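Local coordinates for protein lysyl oxidase (Pichia pastoris, PDB 1W7C) that probably oxidises primary amines, including the side-chain amines of lysine, to aldehydes, using copper and a topaquinone cofactor built from its own chain, at residues 68-73 / 330-334; 173-179 / 350-356; 208-214 / 225-230. One frame throughout, in Å; residues are numbered along the deposited sequence.

Interaction 1 (68-73 / 330-334); sequences ALTYLD and RIVYE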
loop_
_atom_site.group_PDB
_atom_site.type_symbol
_atom_site.label_atom_id
_atom_site.label_comp_id
_atom_site.label_asym_id
_atom_site.label_seq_id
_atom_site.Cartn_x
_atom_site.Cartn_y
_atom_site.Cartn_z
ATOM N N ALA A 68 4.806 30.833 17.488
ATOM C CA ALA A 68 3.594 30.021 17.447
ATOM C C ALA A 68 3.527 29.108 18.657
ATOM O O ALA A 68 2.465 28.969 19.264
ATOM C CB ALA A 68 3.557 29.200 16.179
ATOM N N LEU A 69 4.634 28.427 18.964
ATOM C CA LEU A 69 4.627 27.508 20.094
ATOM C C LEU A 69 4.428 28.220 21.423
ATOM O O LEU A 69 3.722 27.715 22.290
ATOM C CB LEU A 69 5.913 26.677 20.117
ATOM C CG LEU A 69 6.008 25.620 18.994
ATOM C CD1 LEU A 69 7.245 24.810 19.225
ATOM C CD2 LEU A 69 4.822 24.714 18.917
ATOM N N THR A 70 5.001 29.417 21.578
ATOM C CA THR A 70 4.809 30.195 22.790
ATOM C C THR A 70 3.309 30.522 22.955
ATOM O O THR A 70 2.735 30.424 24.035
ATOM C CB THR A 70 5.685 31.456 22.765
ATOM O OG1 THR A 70 7.074 31.064 22.645
ATOM C CG2 THR A 70 5.628 32.214 24.075
ATOM N N TYR A 71 2.654 30.883 21.862
ATOM C CA TYR A 71 1.215 31.109 21.869
ATOM C C TYR A 71 0.411 29.845 22.212
ATOM O O TYR A 71 -0.482 29.873 23.041
ATOM C CB TYR A 71 0.776 31.675 20.507
ATOM C CG TYR A 71 -0.707 31.744 20.347
ATOM C CD1 TYR A 71 -1.464 32.633 21.094
ATOM C CD2 TYR A 71 -1.355 30.931 19.441
ATOM C CE1 TYR A 71 -2.825 32.699 20.980
ATOM C CE2 TYR A 71 -2.729 30.993 19.299
ATOM C CZ TYR A 71 -3.467 31.854 20.082
ATOM O OH TYR A 71 -4.801 31.887 19.931
ATOM N N LEU A 72 0.719 28.729 21.557
ATOM C CA LEU A 72 -0.045 27.498 21.739
ATOM C C LEU A 72 0.133 26.870 23.099
ATOM O O LEU A 72 -0.826 26.324 23.644
ATOM C CB LEU A 72 0.364 26.454 20.690
ATOM C CG LEU A 72 0.053 26.838 19.239
ATOM C CD1 LEU A 72 0.648 25.815 18.296
ATOM C CD2 LEU A 72 -1.438 26.979 18.984
ATOM N N ASP A 73 1.358 26.952 23.632
ATOM C CA ASP A 73 1.771 26.134 24.769
ATOM C C ASP A 73 2.085 26.904 26.053
ATOM O O ASP A 73 2.057 26.316 27.130
ATOM C CB ASP A 73 3.016 25.324 24.409
ATOM C CG ASP A 73 2.773 24.271 23.378
ATOM O OD1 ASP A 73 1.586 23.905 23.088
ATOM O OD2 ASP A 73 3.767 23.732 22.877
ATOM N N ARG A 330 1.204 17.138 21.120
ATOM C CA ARG A 330 1.564 17.412 19.746
ATOM C C ARG A 330 2.576 16.374 19.268
ATOM O O ARG A 330 3.587 16.161 19.915
ATOM C CB ARG A 330 2.215 18.786 19.629
ATOM C CG ARG A 330 2.608 19.162 18.245
ATOM C CD ARG A 330 3.329 20.512 18.135
ATOM N NE ARG A 330 2.468 21.524 18.743
ATOM C CZ ARG A 330 2.621 22.100 19.939
ATOM N NH1 ARG A 330 3.732 21.967 20.639
ATOM N NH2 ARG A 330 1.647 22.872 20.392
ATOM N N ILE A 331 2.283 15.766 18.134
ATOM C CA ILE A 331 3.250 14.937 17.421
ATOM C C ILE A 331 3.832 15.599 16.175
ATOM O O ILE A 331 4.951 15.287 15.808
ATOM C CB ILE A 331 2.696 13.546 17.095
ATOM C CG1 ILE A 331 1.480 13.591 16.186
ATOM C CG2 ILE A 331 2.424 12.742 18.372
ATOM C CD1 ILE A 331 1.204 12.300 15.489
ATOM N N VAL A 332 3.071 16.496 15.545
ATOM C CA VAL A 332 3.556 17.155 14.315
ATOM C C VAL A 332 3.143 18.638 14.388
ATOM O O VAL A 332 1.964 18.955 14.489
ATOM C CB VAL A 332 2.929 16.517 13.034
ATOM C CG1 VAL A 332 3.310 17.336 11.786
ATOM C CG2 VAL A 332 3.307 15.071 12.888
ATOM N N TYR A 333 4.138 19.518 14.306
ATOM C CA TYR A 333 3.871 20.942 14.284
ATOM C C TYR A 333 3.230 21.377 12.962
ATOM O O TYR A 333 2.235 22.094 12.957
ATOM C CB TYR A 333 5.135 21.766 14.594
ATOM C CG TYR A 333 4.843 23.260 14.388
ATOM C CD1 TYR A 333 4.063 23.951 15.291
ATOM C CD2 TYR A 333 5.320 23.944 13.272
ATOM C CE1 TYR A 333 3.720 25.280 15.067
ATOM C CE2 TYR A 333 5.001 25.260 13.035
ATOM C CZ TYR A 333 4.194 25.926 13.949
ATOM O OH TYR A 333 3.829 27.219 13.722
ATOM N N GLU A 334 3.828 20.913 11.861
ATOM C CA GLU A 334 3.397 21.248 10.506
ATOM C C GLU A 334 3.521 20.025 9.630
ATOM O O GLU A 334 4.577 19.391 9.634
ATOM C CB GLU A 334 4.298 22.356 9.935
ATOM C CG GLU A 334 3.966 22.726 8.492
ATOM C CD GLU A 334 4.822 23.816 7.877
ATOM O OE1 GLU A 334 4.583 24.103 6.687
ATOM O OE2 GLU A 334 5.724 24.381 8.562
#

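Interaction 2 (173-179 / 350-356); sequences HSAAPQL and FNQHTFY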
loop_
_atom_site.group_PDB
_atom_site.type_symbol
_atom_site.label_atom_id
_atom_site.label_comp_id
_atom_site.label_asym_id
_atom_site.label_seq_id
_atom_site.Cartn_x
_atom_site.Cartn_y
_atom_site.Cartn_z
ATOM N N HIS A 173 0.938 25.861 -28.406
ATOM C CA HIS A 173 1.252 26.240 -27.026
ATOM C C HIS A 173 2.710 25.876 -26.687
ATOM O O HIS A 173 3.393 25.206 -27.452
ATOM C CB HIS A 173 0.286 25.545 -26.058
ATOM C CG HIS A 173 0.265 24.062 -26.206
ATOM N ND1 HIS A 173 0.858 23.220 -25.300
ATOM C CD2 HIS A 173 -0.254 23.268 -27.173
ATOM C CE1 HIS A 173 0.718 21.969 -25.701
ATOM N NE2 HIS A 173 0.050 21.970 -26.839
ATOM N N SER A 174 3.173 26.390 -25.558
ATOM C CA SER A 174 4.582 26.444 -25.198
ATOM C C SER A 174 4.904 25.464 -24.060
ATOM O O SER A 174 4.120 25.279 -23.128
ATOM C CB SER A 174 4.920 27.876 -24.757
ATOM O OG SER A 174 4.755 28.796 -25.818
ATOM N N ALA A 175 6.106 24.902 -24.108
ATOM C CA ALA A 175 6.616 23.968 -23.094
ATOM C C ALA A 175 7.023 24.723 -21.838
ATOM O O ALA A 175 7.449 25.884 -21.897
ATOM C CB ALA A 175 7.789 23.202 -23.631
ATOM N N ALA A 176 6.842 24.068 -20.697
ATOM C CA ALA A 176 7.224 24.632 -19.405
ATOM C C ALA A 176 8.229 23.702 -18.745
ATOM O O ALA A 176 7.995 22.482 -18.676
ATOM C CB ALA A 176 6.008 24.784 -18.517
ATOM N N PRO A 177 9.304 24.248 -18.180
ATOM C CA PRO A 177 9.554 25.696 -18.071
ATOM C C PRO A 177 10.157 26.309 -19.333
ATOM O O PRO A 177 10.573 25.631 -20.276
ATOM C CB PRO A 177 10.591 25.754 -16.946
ATOM C CG PRO A 177 11.390 24.494 -17.148
ATOM C CD PRO A 177 10.331 23.461 -17.473
ATOM N N GLN A 178 10.166 27.638 -19.338
ATOM C CA GLN A 178 10.996 28.395 -20.279
ATOM C C GLN A 178 12.471 28.132 -19.997
ATOM O O GLN A 178 12.814 27.613 -18.917
ATOM C CB GLN A 178 10.651 29.898 -20.148
ATOM C CG GLN A 178 9.182 30.213 -20.476
ATOM C CD GLN A 178 8.792 31.625 -20.195
ATOM O OE1 GLN A 178 7.671 32.001 -20.499
ATOM N NE2 GLN A 178 9.702 32.412 -19.608
ATOM N N LEU A 179 13.325 28.464 -20.965
ATOM C CA LEU A 179 14.754 28.194 -20.903
ATOM C C LEU A 179 15.563 29.502 -20.994
ATOM O O LEU A 179 15.937 29.963 -22.084
ATOM C CB LEU A 179 15.142 27.223 -22.016
ATOM C CG LEU A 179 14.531 25.819 -21.842
ATOM C CD1 LEU A 179 14.630 25.051 -23.165
ATOM C CD2 LEU A 179 15.204 25.030 -20.736
ATOM N N PHE A 350 9.136 18.955 -27.252
ATOM C CA PHE A 350 8.114 19.423 -26.321
ATOM C C PHE A 350 8.174 18.629 -25.032
ATOM O O PHE A 350 8.403 19.199 -23.945
ATOM C CB PHE A 350 6.726 19.391 -26.917
ATOM C CG PHE A 350 5.708 20.113 -26.070
ATOM C CD1 PHE A 350 5.510 21.491 -26.202
ATOM C CD2 PHE A 350 4.964 19.441 -25.127
ATOM C CE1 PHE A 350 4.578 22.154 -25.425
ATOM C CE2 PHE A 350 4.057 20.126 -24.342
ATOM C CZ PHE A 350 3.863 21.476 -24.503
ATOM N N ASN A 351 7.972 17.326 -25.128
ATOM C CA ASN A 351 7.944 16.508 -23.917
ATOM C C ASN A 351 9.313 16.472 -23.242
ATOM O O ASN A 351 9.394 16.501 -22.024
ATOM C CB ASN A 351 7.382 15.119 -24.192
ATOM C CG ASN A 351 5.864 15.119 -24.380
ATOM O OD1 ASN A 351 5.206 16.157 -24.366
ATOM N ND2 ASN A 351 5.302 13.941 -24.528
ATOM N N GLN A 352 10.404 16.482 -24.009
ATOM C CA GLN A 352 11.725 16.429 -23.385
ATOM C C GLN A 352 12.027 17.719 -22.580
ATOM O O GLN A 352 12.845 17.681 -21.672
ATOM C CB GLN A 352 12.817 16.110 -24.406
ATOM C CG GLN A 352 14.244 16.133 -23.870
ATOM C CD GLN A 352 14.477 15.214 -22.656
ATOM O OE1 GLN A 352 13.900 14.131 -22.539
ATOM N NE2 GLN A 352 15.332 15.671 -21.751
ATOM N N HIS A 353 11.338 18.825 -22.902
ATOM C CA HIS A 353 11.461 20.095 -22.208
ATOM C C HIS A 353 10.331 20.357 -21.220
ATOM O O HIS A 353 10.163 21.476 -20.767
ATOM C CB HIS A 353 11.578 21.234 -23.224
ATOM C CG HIS A 353 12.868 21.203 -23.990
ATOM N ND1 HIS A 353 12.926 20.975 -25.349
ATOM C CD2 HIS A 353 14.153 21.304 -23.564
ATOM C CE1 HIS A 353 14.195 20.973 -25.730
ATOM N NE2 HIS A 353 14.959 21.185 -24.671
ATOM N N THR A 354 9.586 19.318 -20.852
ATOM C CA THR A 354 8.521 19.480 -19.881
ATOM C C THR A 354 8.991 19.023 -18.514
ATOM O O THR A 354 9.296 17.844 -18.308
ATOM C CB THR A 354 7.299 18.658 -20.328
ATOM O OG1 THR A 354 6.780 19.180 -21.564
ATOM C CG2 THR A 354 6.173 18.791 -19.316
ATOM N N PHE A 355 9.014 19.963 -17.567
ATOM C CA PHE A 355 9.355 19.690 -16.168
ATOM C C PHE A 355 8.491 20.619 -15.345
ATOM O O PHE A 355 8.930 21.673 -14.884
ATOM C CB PHE A 355 10.853 19.976 -15.974
ATOM C CG PHE A 355 11.474 19.409 -14.700
ATOM C CD1 PHE A 355 12.838 19.132 -14.657
ATOM C CD2 PHE A 355 10.729 19.232 -13.533
ATOM C CE1 PHE A 355 13.447 18.653 -13.509
ATOM C CE2 PHE A 355 11.350 18.748 -12.392
ATOM C CZ PHE A 355 12.676 18.480 -12.375
ATOM N N TYR A 356 7.225 20.253 -15.212
ATOM C CA TYR A 356 6.270 21.090 -14.502
ATOM C C TYR A 356 6.580 21.206 -13.021
ATOM O O TYR A 356 6.890 20.199 -12.360
ATOM C CB TYR A 356 4.816 20.574 -14.633
ATOM C CG TYR A 356 4.271 20.553 -16.037
ATOM C CD1 TYR A 356 3.785 19.380 -16.596
ATOM C CD2 TYR A 356 4.284 21.693 -16.817
ATOM C CE1 TYR A 356 3.328 19.337 -17.889
ATOM C CE2 TYR A 356 3.787 21.674 -18.114
ATOM C CZ TYR A 356 3.341 20.496 -18.659
ATOM O OH TYR A 356 2.938 20.497 -19.978
HETATM O O HOH W 1 5.419 21.649 -21.240
HETATM O O HOH W 2 12.090 23.356 -20.602
#

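Interaction 3 (208-214 / 225-230); sequences GFFFKFD and MLEYIY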
loop_
_atom_site.group_PDB
_atom_site.type_symbol
_atom_site.label_atom_id
_atom_site.label_comp_id
_atom_site.label_asym_id
_atom_site.label_seq_id
_atom_site.Cartn_x
_atom_site.Cartn_y
_atom_site.Cartn_z
ATOM N N GLY A 208 3.006 16.256 -33.421
ATOM C CA GLY A 208 4.399 16.101 -33.824
ATOM C C GLY A 208 4.954 17.288 -34.576
ATOM O O GLY A 208 6.050 17.209 -35.138
ATOM N N PHE A 209 4.221 18.408 -34.582
ATOM C CA PHE A 209 4.777 19.652 -35.119
ATOM C C PHE A 209 5.320 20.487 -33.971
ATOM O O PHE A 209 4.592 20.788 -33.036
ATOM C CB PHE A 209 3.719 20.445 -35.871
ATOM C CG PHE A 209 4.270 21.662 -36.527
ATOM C CD1 PHE A 209 4.905 21.559 -37.731
ATOM C CD2 PHE A 209 4.248 22.891 -35.887
ATOM C CE1 PHE A 209 5.445 22.658 -38.323
ATOM C CE2 PHE A 209 4.812 24.009 -36.481
ATOM C CZ PHE A 209 5.411 23.883 -37.697
ATOM N N PHE A 210 6.590 20.850 -34.034
ATOM C CA PHE A 210 7.266 21.566 -32.954
ATOM C C PHE A 210 7.886 22.873 -33.454
ATOM O O PHE A 210 8.117 23.066 -34.645
ATOM C CB PHE A 210 8.373 20.688 -32.352
ATOM C CG PHE A 210 7.891 19.313 -31.934
ATOM C CD1 PHE A 210 8.111 18.216 -32.746
ATOM C CD2 PHE A 210 7.127 19.144 -30.776
ATOM C CE1 PHE A 210 7.624 16.972 -32.389
ATOM C CE2 PHE A 210 6.671 17.891 -30.403
ATOM C CZ PHE A 210 6.893 16.817 -31.209
ATOM N N PHE A 211 8.196 23.742 -32.512
ATOM C CA PHE A 211 8.840 24.992 -32.800
ATOM C C PHE A 211 9.613 25.499 -31.590
ATOM O O PHE A 211 9.457 25.005 -30.478
ATOM C CB PHE A 211 7.821 26.045 -33.288
ATOM C CG PHE A 211 6.609 26.155 -32.425
ATOM C CD1 PHE A 211 6.589 27.006 -31.328
ATOM C CD2 PHE A 211 5.464 25.427 -32.720
ATOM C CE1 PHE A 211 5.460 27.084 -30.507
ATOM C CE2 PHE A 211 4.349 25.499 -31.916
ATOM C CZ PHE A 211 4.331 26.342 -30.819
ATOM N N LYS A 212 10.447 26.494 -31.849
ATOM C CA LYS A 212 11.322 27.094 -30.854
ATOM C C LYS A 212 11.376 28.574 -31.122
ATOM O O LYS A 212 11.554 28.990 -32.262
ATOM C CB LYS A 212 12.728 26.509 -30.917
ATOM C CG LYS A 212 13.662 26.988 -29.800
ATOM C CD LYS A 212 15.106 26.590 -30.076
ATOM C CE LYS A 212 16.034 27.043 -28.976
ATOM N NZ LYS A 212 17.475 26.771 -29.248
ATOM N N PHE A 213 11.235 29.372 -30.070
ATOM C CA PHE A 213 11.264 30.824 -30.195
ATOM C C PHE A 213 12.099 31.481 -29.110
ATOM O O PHE A 213 12.344 30.914 -28.061
ATOM C CB PHE A 213 9.849 31.425 -30.263
ATOM C CG PHE A 213 8.980 31.135 -29.062
ATOM C CD1 PHE A 213 8.826 32.077 -28.068
ATOM C CD2 PHE A 213 8.275 29.925 -28.946
ATOM C CE1 PHE A 213 7.988 31.835 -26.991
ATOM C CE2 PHE A 213 7.443 29.673 -27.856
ATOM C CZ PHE A 213 7.306 30.624 -26.882
ATOM N N ASP A 214 12.613 32.649 -29.452
ATOM C CA ASP A 214 13.328 33.523 -28.550
ATOM C C ASP A 214 12.342 34.588 -28.074
ATOM O O ASP A 214 11.736 35.318 -28.886
ATOM C CB ASP A 214 14.494 34.187 -29.269
ATOM C CG ASP A 214 15.338 34.996 -28.339
ATOM O OD1 ASP A 214 14.813 35.918 -27.734
ATOM O OD2 ASP A 214 16.557 34.807 -28.188
ATOM N N MET A 225 10.691 33.742 -33.886
ATOM C CA MET A 225 10.694 32.302 -34.074
ATOM C C MET A 225 12.067 31.887 -34.577
ATOM O O MET A 225 12.581 32.478 -35.508
ATOM C CB MET A 225 9.630 31.873 -35.086
ATOM C CG MET A 225 9.341 30.380 -35.021
ATOM S SD MET A 225 8.438 29.832 -33.536
ATOM C CE MET A 225 7.021 30.761 -33.750
ATOM N N LEU A 226 12.661 30.896 -33.921
ATOM C CA LEU A 226 13.979 30.380 -34.262
ATOM C C LEU A 226 13.969 29.138 -35.162
ATOM O O LEU A 226 14.776 29.035 -36.101
ATOM C CB LEU A 226 14.744 30.051 -32.985
ATOM C CG LEU A 226 14.978 31.192 -32.009
ATOM C CD1 LEU A 226 15.604 30.627 -30.760
ATOM C CD2 LEU A 226 15.873 32.247 -32.635
ATOM N N GLU A 227 13.092 28.196 -34.844
ATOM C CA GLU A 227 13.034 26.912 -35.516
ATOM C C GLU A 227 11.631 26.379 -35.620
ATOM O O GLU A 227 10.805 26.607 -34.727
ATOM C CB GLU A 227 13.870 25.864 -34.759
ATOM C CG GLU A 227 15.327 26.209 -34.610
ATOM C CD GLU A 227 16.087 25.245 -33.716
ATOM O OE1 GLU A 227 17.345 25.303 -33.710
ATOM O OE2 GLU A 227 15.434 24.424 -33.023
ATOM N N TYR A 228 11.382 25.671 -36.725
ATOM C CA TYR A 228 10.297 24.698 -36.827
ATOM C C TYR A 228 10.922 23.323 -36.898
ATOM O O TYR A 228 11.902 23.133 -37.607
ATOM C CB TYR A 228 9.440 24.973 -38.069
ATOM C CG TYR A 228 8.699 26.274 -37.962
ATOM C CD1 TYR A 228 9.049 27.383 -38.732
ATOM C CD2 TYR A 228 7.684 26.412 -37.022
ATOM C CE1 TYR A 228 8.365 28.581 -38.589
ATOM C CE2 TYR A 228 7.013 27.595 -36.863
ATOM C CZ TYR A 228 7.347 28.679 -37.644
ATOM O OH TYR A 228 6.637 29.846 -37.463
ATOM N N ILE A 229 10.365 22.365 -36.169
ATOM C CA ILE A 229 10.946 21.035 -36.077
ATOM C C ILE A 229 9.855 20.029 -36.392
ATOM O O ILE A 229 8.795 20.052 -35.774
ATOM C CB ILE A 229 11.532 20.797 -34.675
ATOM C CG1 ILE A 229 12.646 21.801 -34.370
ATOM C CG2 ILE A 229 11.995 19.347 -34.521
ATOM C CD1 ILE A 229 12.951 21.949 -32.909
ATOM N N TYR A 230 10.132 19.145 -37.349
ATOM C CA TYR A 230 9.160 18.161 -37.803
ATOM C C TYR A 230 9.908 16.957 -38.325
ATOM O O TYR A 230 10.876 17.098 -39.071
ATOM C CB TYR A 230 8.236 18.758 -38.873
ATOM C CG TYR A 230 7.224 17.762 -39.405
ATOM C CD1 TYR A 230 6.042 17.499 -38.719
ATOM C CD2 TYR A 230 7.466 17.068 -40.583
ATOM C CE1 TYR A 230 5.133 16.594 -39.199
ATOM C CE2 TYR A 230 6.555 16.159 -41.078
ATOM C CZ TYR A 230 5.398 15.923 -40.385
ATOM O OH TYR A 230 4.490 15.022 -40.864
HETATM O O HOH W 3 18.115 27.378 -31.979
#

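Interaction 1 (68-73 / 330-334)
Arg330 lays one face of its guanidinium over the side chain of Leu69, whose CD2 comes within 3.4 Å of Arg330 NH1. The same guanidinium forms a bidentate salt bridge with the last helical residue of the segment: Arg330 NH1 donates to Asp73 OD2 and Arg330 NH2 to Asp73 OD1, each at 2.9 Å and nearly straight. Because the carboxylate arrives close to the guanidinium plane, the face remains available to the leucine, so one arginine serves a charged and an apolar neighbour at once. Its NE turns to Asp323, a second acidic partner.

The contact seats helix 65-73, in the N2 domain of the copper amine oxidases, on strand 329-344 of the enzyme domain. That strand carries a classic beta bulge, with Ile331 and Val332 both facing Ile324, and from the bent chain both Arg330 and Tyr333 reach toward the helix. Tyr333 packs mainly against Ala68 and Leu69, one turn before Leu72 and Asp73: Ala68 CB lies 3.2 Å from Tyr333 OH, and Leu69 CD2 3.8 Å from Tyr333 CD1. Leu72 CD1 touches Arg330 NH2 at 3.7 Å and approaches the edge of the tyrosine ring more loosely, 4.5 Å from Tyr333 CE1. The phenol hydroxyl is hydrogen-bonded to Trp21 NE1, while its side chain passes about 4 Å (nearest atoms) from those of Asp497 and Asp499, both ligands of a calcium ion.

Interaction 2 (173-179 / 350-356)
The t rotamer of Phe350 (chi1 -169°) sets its ring beside residues 173-175, where its face receives the methyl of Ala175 in a CH-pi contact, Ala175 CB standing 4.2 Å from the ring centroid. His173, in the p rotamer, brings its imidazole to the same phenylalanine obliquely, His173 CE1 lying 3.4 Å from Phe350 CZ; its NE2 bonds Asn194.

Here strand 170-180, an outer strand, within this chain, of a five-stranded antiparallel sheet, meets the start of strand 355-357 in the enzyme domain. One backbone hydrogen bond joins them, Phe355 N to Ala176 O at 2.9 Å, its acceptor being the carbonyl of the cis Ala176-Pro177 peptide. In its m rotamer, Thr354 OG1 bonds Phe350 O at 2.9 Å, and a water links it to Ala176 N and Tyr356 OH.

The CA-to-CB bond of Tyr356 points away, yet its m rotamer brings the ring back, Tyr356 CE2 packing 3.8 Å from Ala176 CB. Its hydroxyl also bonds Gln463, and its side chain lies about 4 Å (nearest atoms) from that of Asp358, the predicted catalytic proton acceptor. His353, also m, offers CD2 to Leu179 CD1 at 3.8 Å; its ND1 is bonded to Pro349 O and its NE2 to Tyr527 OH of the second subunit.

Interaction 3 (208-214 / 225-230)
An antiparallel beta hairpin, part of a five-stranded sheet, pairs strand 209-214 with strand 224-230, and a classic beta bulge interrupts its register. Leu226 and Glu227 both face Lys212, so that Lys212 O accepts from Leu226 N at 2.8 Å and from Glu227 N at 3.1 Å, while Lys212 N donates to Glu227 O at 2.9 Å. Further along, Phe210 N to Ile229 O (2.9 Å) and Ile229 N to Phe210 O (2.8 Å) make a regular hydrogen-bonded pair.

The face bearing Phe209, Phe211, Phe213, Met225 and Tyr228 packs on helices 136-150 and 153-163. Phe209 CZ touches Tyr228 CD2 at 3.5 Å, and Met225 SD makes an oblique Met-aromatic contact 5.0 Å from the Phe211 centroid. On the other face, a water joins Lys212 NZ (2.9 Å) to Glu227 OE1 (2.8 Å). Chemistry thus divides the sheet: a largely apolar, aromatic-rich face for the helices, and a mixed face, with the water-bridged Lys212-Glu227 pair, toward the loop around Phe350 and Trp521 of the second subunit.

In the fold
Read from the N terminus, of the elements involved the chain first supplies helix 65-73, then strand 170-180, before strands 209-214 and 224-230 pair as a hairpin and close the short loop of interaction 3. That hairpin falls within both longer loops. Residues 330-334 return to the early helix to close interaction 1, and 350-356 then close interaction 2, so these two loops cross. Interactions 2 and 3 adjoin, sharing one sheet: Phe350 CB meets Phe210 CE2 at 3.8 Å. Interaction 1, centred about 41 Å from the centre of interaction 2, lies across the chain's centre. Neighbouring strands 329-344 and 355-357 therefore tie the enzyme domain to two separate N-terminal regions.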